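Local coordinates for protein pantothenate synthetase (Francisella tularensis subsp. tularensis, PDB 3N8H) that probably catalyses the ATP-dependent condensation of pantoate with beta-alanine to pantothenate, by way of a pantoyl-adenylate intermediate, at residues Asn203-Ile208 with Thr227-Gln232; Ser215-Leu220 with Ile234-Asn239; Arg240-Phe245 with Ile253-Lys258. All coordinates share one frame; numbering follows the deposited sequence.

All three contacts belong to the C-terminal part of pantothenate synthetase, built on the antiparallel sheet of strands 230-237, 240-247 and 250-257. Contact 1 packs helix 196-210 on the turn leading into strand 230-237; contact 2 packs helix 217-225 on its second half. Their segments alternate along the chain, and their centres lie about 15 Å apart. Ile208 of contact 1 packs on Leu220 of contact 2, so the helices also meet each other. Contact 3 follows in sequence, its centre about 13 Å from contact 1 and about 9 Å from contact 2. Contacts 1 and 2 thus join both helices to the strand 230-237 side of the sheet, and contact 3 is the hairpin forming the rest, nearer the bound nucleotide.

Contact 1 (Asn203-Ile208 with Thr227-Gln232); sequences NKIYEI and TGAKLQ
Lys204, on helix 196-210, is the first residue to touch the other segment. Its CB lies 4.2 Å from CG2 of Thr227, while the aliphatic chain, bent at chi3, brings NZ to 4.1 Å from Thr227 O. The ammonium group has a long, weak ion pair with Glu200, one turn back on its own helix.

Ile205, the next residue, is buried, and its CD1 makes the closest approach of the contact. CG1 stands anti to the carbonyl carbon (chi1 -70°) and the branch continues extended, crossing Thr227 at about a right angle, with CG1 3.7 Å from Thr227 OG1. Beyond it the terminal CD1 meets CB of Ala229 at 3.4 Å, tighter than usual van der Waals contact; two conformers are deposited for this isoleucine, so the closeness belongs to the one described.

Thr227 to Ala229 form the turn between helix 217-225 and strand 230-237. Thr227 forms an ST turn here: with OG1 in the crowded position between backbone N and carbonyl carbon (chi1 71°), the hydroxyl oxygen accepts from the backbone N of Ala229 at 3.2 Å in a nearly straight bond, 168° at the hydrogen. The same oxygen is hydrogen-bonded to the carbonyl of Ile224. Gly228, with positive phi, lets the chain leave the helical path, and Ala229 turns its methyl to the helix.

One turn after Lys204, Ile208 meets the methyl of Thr227 tip to tip, CD1 to CG2 at 3.7 Å. Phe245 and Ile247 of strand 240-247 also touch Ile205, and Leu220 of helix 217-225 packs on Ile208.

Contact 2 (Ser215-Leu220 with Ile234-Asn239); sequences SNLEEL and IQKLNN
The first turn of helix 217-225, introduced by an N-cap, rests here on the edge strand 230-237 of the antiparallel sheet. Asn216 supplies the cap: its OD1 accepts from the backbone N of Glu219 at 3.2 Å, with the donor above the carbonyl plane rather than on a lone pair.

With that turn fixed, Leu217 and Leu220 both face the strand. Leu217 lays its CB over the CG2 methyl of Ile234 at 4.0 Å, while CD1 follows the strand backbone, 4.0 Å from Ile234 O. Leu220 comes across Ile234 at about a right angle, its CD2 meeting CD1 of the isoleucine at 3.6 Å. Ile234 can touch both leucines because its CG1 branch stands anti to the backbone N (chi1 -171°) and carries CD1 toward Leu220, whereas CG2 takes the crowded position and serves Leu217. Farther along, the extended chain of Lys236 passes Leu217 CD2 and ends in a weak hydrogen bond to the carbonyl of Phe214.

Beside it in the sheet, Ile241 and Leu243 of the middle strand 240-247 touch Ile234, so the isoleucine joins helix 217-225 to the apolar face of two strands.

Contact 3 (Arg240-Phe245 with Ile253-Lys258); sequences RIFLAF and IDNFLK
Asn255 OD1 is gripped by two nitrogens of one guanidinium: Arg240 NE at 2.9 Å and Arg240 NH2 at 2.8 Å. The approach is side-on, and the oxygen sits at the edge of the guanidinium, near its plane. Sharing one oxygen keeps both bonds well short of straight, near 141°, and the amide is turned 59° from the guanidinium. A bend at chi3 (72°) brings the arginine back over the neighbouring strand, one face against the backbone of Phe256 and Leu257.

The hairpin beneath is antiparallel. Ile241 with Phe256 and Leu243 with Asp254 are hydrogen-bonded pairs, each closed by two backbone bonds, the shortest from Ile241 N to Phe256 O at 2.8 Å. Between them, Phe242 and Asn255 form a non-hydrogen-bonded pair whose side chains lie side by side: Asn255 CB stands over the phenyl face, 3.9 Å from the centroid of the Phe242 ring, in a CH-pi contact. On the reverse face, Ile241 runs beside Phe256, with CB 3.5 Å from Phe256 CE1, and Leu243 crosses that ring obliquely, its CD2 3.9 Å from Phe256 CE2.

Arg240 NH2 also forms a salt bridge with Glu151, and Asn255 ND2 donates a hydrogen bond to the backbone carbonyl O of Glu151. On the other face Asp254 OD2 takes a salt bridge from Arg180 and a hydrogen bond with the Tyr206 hydroxyl. Asn255 and Arg240 would, if Glu151 binds ATP as predicted, act as a second shell and probably help to position it, while the nearby positive charge would be expected to keep that carboxylate ionised.

Contact 1 (Asn203-Ile208 with Thr227-Gln232)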
loop_
_atom_site.group_PDB
_atom_site.type_symbol
_atom_site.label_atom_id
_atom_site.label_comp_id
_atom_site.label_asym_id
_atom_site.label_seq_id
_atom_site.Cartn_x
_atom_site.Cartn_y
_atom_site.Cartn_z
ATOM N N ASN A 203 -28.804 2.816 -26.234
ATOM C CA ASN A 203 -29.100 1.701 -27.152
ATOM C C ASN A 203 -28.672 1.969 -28.605
ATOM O O ASN A 203 -28.153 1.076 -29.278
ATOM C CB ASN A 203 -30.583 1.302 -27.093
ATOM C CG ASN A 203 -30.978 0.651 -25.755
ATOM O OD1 ASN A 203 -30.162 0.002 -25.078
ATOM N ND2 ASN A 203 -32.245 0.815 -25.383
ATOM N N LYS A 204 -28.891 3.190 -29.087
ATOM C CA LYS A 204 -28.403 3.593 -30.402
ATOM C C LYS A 204 -26.880 3.475 -30.535
ATOM O O LYS A 204 -26.379 3.048 -31.565
ATOM C CB LYS A 204 -28.844 5.019 -30.754
ATOM C CG LYS A 204 -30.306 5.141 -31.155
ATOM C CD LYS A 204 -30.688 6.582 -31.505
ATOM C CE LYS A 204 -30.629 7.491 -30.281
ATOM N NZ LYS A 204 -31.247 8.817 -30.532
ATOM N N ILE A 205 -26.154 3.885 -29.508
ATOM C CA ILE A 205 -24.709 3.729 -29.505
ATOM C C ILE A 205 -24.337 2.256 -29.758
ATOM O O ILE A 205 -23.441 1.958 -30.557
ATOM C CB ILE A 205 -24.086 4.192 -28.161
ATOM C CG1 ILE A 205 -24.184 5.714 -28.000
ATOM C CG2 ILE A 205 -22.619 3.725 -28.040
ATOM C CD1 ILE A 205 -23.686 6.212 -26.642
ATOM N N TYR A 206 -25.024 1.340 -29.071
ATOM C CA TYR A 206 -24.693 -0.074 -29.180
ATOM C C TYR A 206 -25.216 -0.743 -30.459
ATOM O O TYR A 206 -24.714 -1.797 -30.866
ATOM C CB TYR A 206 -25.052 -0.828 -27.902
ATOM C CG TYR A 206 -23.940 -0.655 -26.920
ATOM C CD1 TYR A 206 -22.964 -1.634 -26.760
ATOM C CD2 TYR A 206 -23.799 0.539 -26.224
ATOM C CE1 TYR A 206 -21.901 -1.440 -25.884
ATOM C CE2 TYR A 206 -22.744 0.743 -25.364
ATOM C CZ TYR A 206 -21.801 -0.251 -25.201
ATOM O OH TYR A 206 -20.765 -0.020 -24.343
ATOM N N GLU A 207 -26.187 -0.102 -31.100
ATOM C CA GLU A 207 -26.671 -0.562 -32.385
ATOM C C GLU A 207 -25.586 -0.231 -33.398
ATOM O O GLU A 207 -25.325 -0.983 -34.327
ATOM C CB GLU A 207 -27.972 0.165 -32.728
ATOM C CG GLU A 207 -28.743 -0.402 -33.906
ATOM C CD GLU A 207 -30.110 0.261 -34.074
ATOM O OE1 GLU A 207 -30.413 0.719 -35.201
ATOM O OE2 GLU A 207 -30.877 0.326 -33.080
ATOM N N ILE A 208 -24.936 0.902 -33.177
ATOM C CA ILE A 208 -23.823 1.347 -34.017
ATOM C C ILE A 208 -22.595 0.470 -33.810
ATOM O O ILE A 208 -21.963 0.025 -34.762
ATOM C CB ILE A 208 -23.481 2.817 -33.701
ATOM C CG1 ILE A 208 -24.619 3.739 -34.166
ATOM C CG2 ILE A 208 -22.145 3.218 -34.315
ATOM C CD1 ILE A 208 -24.459 5.170 -33.737
ATOM N N THR A 227 -25.452 10.676 -31.802
ATOM C CA THR A 227 -26.615 10.183 -31.074
ATOM C C THR A 227 -26.960 11.145 -29.960
ATOM O O THR A 227 -28.021 11.037 -29.348
ATOM C CB THR A 227 -26.337 8.819 -30.419
ATOM O OG1 THR A 227 -25.419 8.993 -29.327
ATOM C CG2 THR A 227 -25.745 7.831 -31.446
ATOM N N GLY A 228 -26.043 12.064 -29.665
ATOM C CA GLY A 228 -26.213 12.960 -28.533
ATOM C C GLY A 228 -25.342 12.620 -27.348
ATOM O O GLY A 228 -25.211 13.410 -26.417
ATOM N N ALA A 229 -24.757 11.425 -27.368
ATOM C CA ALA A 229 -23.726 11.068 -26.401
ATOM C C ALA A 229 -22.444 11.879 -26.687
ATOM O O ALA A 229 -22.288 12.409 -27.785
ATOM C CB ALA A 229 -23.443 9.582 -26.493
ATOM N N LYS A 230 -21.544 11.983 -25.708
ATOM C CA LYS A 230 -20.213 12.581 -25.944
ATOM C C LYS A 230 -19.105 11.596 -25.651
ATOM O O LYS A 230 -18.868 11.203 -24.506
ATOM C CB LYS A 230 -19.988 13.873 -25.149
ATOM C CG LYS A 230 -20.577 15.109 -25.840
ATOM C CD LYS A 230 -20.961 16.209 -24.858
ATOM C CE LYS A 230 -21.588 17.398 -25.594
ATOM N NZ LYS A 230 -22.794 17.939 -24.899
ATOM N N LEU A 231 -18.433 11.192 -26.712
ATOM C CA LEU A 231 -17.388 10.197 -26.599
ATOM C C LEU A 231 -16.187 10.809 -25.845
ATOM O O LEU A 231 -15.740 11.903 -26.158
ATOM C CB LEU A 231 -17.030 9.703 -28.004
ATOM C CG LEU A 231 -16.272 8.398 -28.259
ATOM C CD1 LEU A 231 -14.811 8.566 -27.909
ATOM C CD2 LEU A 231 -16.887 7.212 -27.519
ATOM N N GLN A 232 -15.718 10.118 -24.810
ATOM C CA GLN A 232 -14.478 10.482 -24.113
ATOM C C GLN A 232 -13.255 9.946 -24.850
ATOM O O GLN A 232 -12.316 10.692 -25.177
ATOM C CB GLN A 232 -14.493 9.940 -22.674
ATOM C CG GLN A 232 -15.504 10.602 -21.762
ATOM C CD GLN A 232 -14.869 11.630 -20.827
ATOM O OE1 GLN A 232 -14.248 11.263 -19.820
ATOM N NE2 GLN A 232 -15.033 12.925 -21.149
#

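Contact 2 (Ser215-Leu220 with Ile234-Asn239)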
loop_
_atom_site.group_PDB
_atom_site.type_symbol
_atom_site.label_atom_id
_atom_site.label_comp_id
_atom_site.label_asym_id
_atom_site.label_seq_id
_atom_site.Cartn_x
_atom_site.Cartn_y
_atom_site.Cartn_z
ATOM N N SER A 215 -12.484 -0.229 -38.152
ATOM C CA SER A 215 -11.336 0.064 -39.014
ATOM C C SER A 215 -11.086 1.567 -39.070
ATOM O O SER A 215 -10.035 2.025 -39.522
ATOM C CB SER A 215 -11.588 -0.457 -40.425
ATOM O OG SER A 215 -12.710 0.188 -40.999
ATOM N N ASN A 216 -12.079 2.336 -38.636
ATOM C CA ASN A 216 -11.978 3.786 -38.668
ATOM C C ASN A 216 -12.648 4.396 -37.436
ATOM O O ASN A 216 -13.848 4.675 -37.446
ATOM C CB ASN A 216 -12.590 4.345 -39.948
ATOM C CG ASN A 216 -12.397 5.842 -40.076
ATOM O OD1 ASN A 216 -11.984 6.508 -39.136
ATOM N ND2 ASN A 216 -12.686 6.374 -41.250
ATOM N N LEU A 217 -11.862 4.608 -36.383
ATOM C CA LEU A 217 -12.411 5.108 -35.126
ATOM C C LEU A 217 -12.887 6.556 -35.224
ATOM O O LEU A 217 -13.777 6.977 -34.498
ATOM C CB LEU A 217 -11.403 4.935 -34.012
ATOM C CG LEU A 217 -10.895 3.494 -33.862
ATOM C CD1 LEU A 217 -9.850 3.416 -32.764
ATOM C CD2 LEU A 217 -12.048 2.526 -33.590
ATOM N N GLU A 218 -12.318 7.299 -36.162
ATOM C CA GLU A 218 -12.726 8.673 -36.419
ATOM C C GLU A 218 -14.186 8.772 -36.853
ATOM O O GLU A 218 -14.962 9.557 -36.311
ATOM C CB GLU A 218 -11.826 9.261 -37.506
ATOM C CG GLU A 218 -11.295 10.647 -37.205
ATOM C CD GLU A 218 -12.048 11.726 -37.954
ATOM O OE1 GLU A 218 -11.403 12.510 -38.691
ATOM O OE2 GLU A 218 -13.290 11.776 -37.815
ATOM N N GLU A 219 -14.557 7.998 -37.862
ATOM C CA GLU A 219 -15.938 7.994 -38.344
ATOM C C GLU A 219 -16.859 7.379 -37.287
ATOM O O GLU A 219 -18.019 7.769 -37.167
ATOM C CB GLU A 219 -16.058 7.203 -39.644
ATOM C CG GLU A 219 -15.499 7.922 -40.855
ATOM C CD GLU A 219 -15.614 7.088 -42.121
ATOM O OE1 GLU A 219 -16.047 5.916 -42.017
ATOM O OE2 GLU A 219 -15.269 7.603 -43.214
ATOM N N LEU A 220 -16.330 6.427 -36.512
ATOM C CA LEU A 220 -17.133 5.762 -35.490
ATOM C C LEU A 220 -17.416 6.751 -34.363
ATOM O O LEU A 220 -18.495 6.752 -33.777
ATOM C CB LEU A 220 -16.421 4.499 -34.969
ATOM C CG LEU A 220 -17.040 3.740 -33.786
ATOM C CD1 LEU A 220 -18.528 3.484 -34.042
ATOM C CD2 LEU A 220 -16.307 2.414 -33.532
ATOM N N ILE A 234 -12.026 6.345 -27.545
ATOM C CA ILE A 234 -12.183 4.999 -28.078
ATOM C C ILE A 234 -10.821 4.583 -28.618
ATOM O O ILE A 234 -10.157 5.350 -29.332
ATOM C CB ILE A 234 -13.294 4.891 -29.159
ATOM C CG1 ILE A 234 -13.559 3.423 -29.525
ATOM C CG2 ILE A 234 -12.954 5.743 -30.404
ATOM C CD1 ILE A 234 -14.885 3.227 -30.283
ATOM N N GLN A 235 -10.383 3.390 -28.241
ATOM C CA GLN A 235 -9.050 2.941 -28.612
ATOM C C GLN A 235 -8.977 1.434 -28.750
ATOM O O GLN A 235 -9.715 0.687 -28.084
ATOM C CB GLN A 235 -8.037 3.376 -27.548
ATOM C CG GLN A 235 -7.810 4.871 -27.475
ATOM C CD GLN A 235 -6.353 5.231 -27.255
ATOM O OE1 GLN A 235 -5.510 4.367 -26.988
ATOM N NE2 GLN A 235 -6.050 6.516 -27.359
ATOM N N LYS A 236 -8.078 0.987 -29.616
ATOM C CA LYS A 236 -7.703 -0.421 -29.655
ATOM C C LYS A 236 -6.464 -0.636 -28.813
ATOM O O LYS A 236 -5.434 -0.017 -29.044
ATOM C CB LYS A 236 -7.422 -0.880 -31.081
ATOM C CG LYS A 236 -8.570 -0.647 -32.037
ATOM C CD LYS A 236 -8.191 -1.027 -33.457
ATOM C CE LYS A 236 -9.195 -0.485 -34.446
ATOM N NZ LYS A 236 -8.814 -0.838 -35.860
ATOM N N LEU A 237 -6.574 -1.495 -27.814
ATOM C CA LEU A 237 -5.407 -1.916 -27.052
ATOM C C LEU A 237 -5.278 -3.411 -27.272
ATOM O O LEU A 237 -6.175 -4.177 -26.907
ATOM C CB LEU A 237 -5.577 -1.606 -25.564
ATOM C CG LEU A 237 -4.348 -1.420 -24.653
ATOM C CD1 LEU A 237 -4.526 -2.184 -23.337
ATOM C CD2 LEU A 237 -3.022 -1.775 -25.329
ATOM N N ASN A 238 -4.178 -3.831 -27.887
ATOM C CA ASN A 238 -4.030 -5.231 -28.258
ATOM C C ASN A 238 -5.143 -5.631 -29.226
ATOM O O ASN A 238 -5.267 -5.041 -30.300
ATOM C CB ASN A 238 -4.013 -6.115 -27.011
ATOM C CG ASN A 238 -2.689 -6.051 -26.284
ATOM O OD1 ASN A 238 -1.718 -6.684 -26.700
ATOM N ND2 ASN A 238 -2.631 -5.269 -25.208
ATOM N N ASN A 239 -5.957 -6.616 -28.864
ATOM C CA ASN A 239 -7.064 -6.972 -29.748
ATOM C C ASN A 239 -8.433 -6.625 -29.167
ATOM O O ASN A 239 -9.450 -7.218 -29.542
ATOM C CB ASN A 239 -6.987 -8.442 -30.178
ATOM C CG ASN A 239 -6.707 -9.378 -29.019
ATOM O OD1 ASN A 239 -7.251 -9.213 -27.924
ATOM N ND2 ASN A 239 -5.850 -10.376 -29.257
#

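Contact 3 (Arg240-Phe245 with Ile253-Lys258)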
loop_
_atom_site.group_PDB
_atom_site.type_symbol
_atom_site.label_atom_id
_atom_site.label_comp_id
_atom_site.label_asym_id
_atom_site.label_seq_id
_atom_site.Cartn_x
_atom_site.Cartn_y
_atom_site.Cartn_z
ATOM N N ARG A 240 -8.455 -5.646 -28.266
ATOM C CA ARG A 240 -9.708 -5.198 -27.665
ATOM C C ARG A 240 -9.985 -3.763 -28.052
ATOM O O ARG A 240 -9.067 -2.993 -28.340
ATOM C CB ARG A 240 -9.656 -5.320 -26.136
ATOM C CG ARG A 240 -9.256 -6.715 -25.658
ATOM C CD ARG A 240 -9.338 -6.858 -24.152
ATOM N NE ARG A 240 -10.722 -6.892 -23.703
ATOM C CZ ARG A 240 -11.455 -7.996 -23.622
ATOM N NH1 ARG A 240 -10.950 -9.181 -23.945
ATOM N NH2 ARG A 240 -12.697 -7.914 -23.207
ATOM N N ILE A 241 -11.262 -3.417 -28.084
ATOM C CA ILE A 241 -11.686 -2.032 -28.121
ATOM C C ILE A 241 -12.038 -1.569 -26.707
ATOM O O ILE A 241 -12.795 -2.246 -25.991
ATOM C CB ILE A 241 -12.936 -1.861 -28.985
ATOM C CG1 ILE A 241 -12.686 -2.357 -30.410
ATOM C CG2 ILE A 241 -13.395 -0.402 -28.980
ATOM C CD1 ILE A 241 -11.558 -1.625 -31.141
ATOM N N PHE A 242 -11.489 -0.417 -26.327
ATOM C CA PHE A 242 -11.822 0.289 -25.094
ATOM C C PHE A 242 -12.512 1.618 -25.405
ATOM O O PHE A 242 -12.066 2.373 -26.262
ATOM C CB PHE A 242 -10.551 0.594 -24.300
ATOM C CG PHE A 242 -9.908 -0.618 -23.698
ATOM C CD1 PHE A 242 -9.996 -0.859 -22.336
ATOM C CD2 PHE A 242 -9.246 -1.531 -24.504
ATOM C CE1 PHE A 242 -9.410 -1.984 -21.787
ATOM C CE2 PHE A 242 -8.647 -2.653 -23.964
ATOM C CZ PHE A 242 -8.735 -2.880 -22.601
ATOM N N LEU A 243 -13.583 1.916 -24.689
ATOM C CA LEU A 243 -14.240 3.217 -24.834
ATOM C C LEU A 243 -14.908 3.681 -23.549
ATOM O O LEU A 243 -15.122 2.891 -22.613
ATOM C CB LEU A 243 -15.260 3.223 -25.986
ATOM C CG LEU A 243 -16.608 2.551 -25.733
ATOM C CD1 LEU A 243 -17.662 3.270 -26.532
ATOM C CD2 LEU A 243 -16.522 1.101 -26.153
ATOM N N ALA A 244 -15.229 4.971 -23.532
ATOM C CA ALA A 244 -15.951 5.617 -22.445
ATOM C C ALA A 244 -16.659 6.800 -23.082
ATOM O O ALA A 244 -16.129 7.433 -24.027
ATOM C CB ALA A 244 -14.979 6.124 -21.358
ATOM N N PHE A 245 -17.837 7.108 -22.564
ATOM C CA PHE A 245 -18.632 8.220 -23.101
ATOM C C PHE A 245 -19.571 8.736 -22.033
ATOM O O PHE A 245 -19.852 8.033 -21.057
ATOM C CB PHE A 245 -19.445 7.760 -24.310
ATOM C CG PHE A 245 -20.343 6.595 -24.020
ATOM C CD1 PHE A 245 -21.653 6.799 -23.605
ATOM C CD2 PHE A 245 -19.874 5.287 -24.149
ATOM C CE1 PHE A 245 -22.490 5.728 -23.326
ATOM C CE2 PHE A 245 -20.706 4.200 -23.868
ATOM C CZ PHE A 245 -22.016 4.421 -23.456
ATOM N N ILE A 253 -18.498 3.196 -19.376
ATOM C CA ILE A 253 -17.330 2.629 -20.041
ATOM C C ILE A 253 -17.642 1.222 -20.495
ATOM O O ILE A 253 -18.602 0.581 -20.017
ATOM C CB ILE A 253 -16.054 2.608 -19.133
ATOM C CG1 ILE A 253 -15.996 1.360 -18.221
ATOM C CG2 ILE A 253 -15.942 3.894 -18.325
ATOM C CD1 ILE A 253 -14.775 1.306 -17.297
ATOM N N ASP A 254 -16.823 0.749 -21.423
ATOM C CA ASP A 254 -16.935 -0.603 -21.945
ATOM C C ASP A 254 -15.599 -1.072 -22.566
ATOM O O ASP A 254 -14.750 -0.271 -22.959
ATOM C CB ASP A 254 -18.076 -0.658 -22.984
ATOM C CG ASP A 254 -18.571 -2.070 -23.234
ATOM O OD1 ASP A 254 -18.057 -3.038 -22.586
ATOM O OD2 ASP A 254 -19.452 -2.223 -24.103
ATOM N N ASN A 255 -15.410 -2.381 -22.640
ATOM C CA ASN A 255 -14.360 -2.917 -23.479
ATOM C C ASN A 255 -14.814 -4.295 -23.956
ATOM O O ASN A 255 -15.585 -4.974 -23.272
ATOM C CB ASN A 255 -13.036 -2.985 -22.713
ATOM C CG ASN A 255 -12.985 -4.145 -21.804
ATOM O OD1 ASN A 255 -12.605 -5.259 -22.210
ATOM N ND2 ASN A 255 -13.445 -3.936 -20.579
ATOM N N PHE A 256 -14.387 -4.679 -25.148
ATOM C CA PHE A 256 -14.724 -5.988 -25.722
ATOM C C PHE A 256 -13.681 -6.334 -26.781
ATOM O O PHE A 256 -12.959 -5.450 -27.252
ATOM C CB PHE A 256 -16.141 -5.957 -26.346
ATOM C CG PHE A 256 -16.465 -4.660 -27.070
ATOM C CD1 PHE A 256 -15.921 -4.391 -28.315
ATOM C CD2 PHE A 256 -17.299 -3.704 -26.491
ATOM C CE1 PHE A 256 -16.215 -3.198 -28.992
ATOM C CE2 PHE A 256 -17.587 -2.499 -27.153
ATOM C CZ PHE A 256 -17.034 -2.254 -28.415
ATOM N N LEU A 257 -13.591 -7.613 -27.146
ATOM C CA LEU A 257 -12.729 -8.048 -28.248
ATOM C C LEU A 257 -13.165 -7.380 -29.548
ATOM O O LEU A 257 -14.351 -7.268 -29.811
ATOM C CB LEU A 257 -12.810 -9.560 -28.413
ATOM C CG LEU A 257 -12.235 -10.402 -27.275
ATOM C CD1 LEU A 257 -12.603 -11.865 -27.455
ATOM C CD2 LEU A 257 -10.727 -10.238 -27.228
ATOM N N LYS A 258 -12.202 -6.926 -30.352
ATOM C CA LYS A 258 -12.502 -6.265 -31.625
ATOM C C LYS A 258 -13.230 -7.197 -32.587
ATOM O O LYS A 258 -14.147 -6.782 -33.286
ATOM C CB LYS A 258 -11.214 -5.708 -32.255
ATOM C CG LYS A 258 -11.393 -5.016 -33.617
ATOM C CD LYS A 258 -11.297 -6.010 -34.776
ATOM C CE LYS A 258 -11.204 -5.315 -36.134
ATOM N NZ LYS A 258 -9.947 -4.522 -36.284
#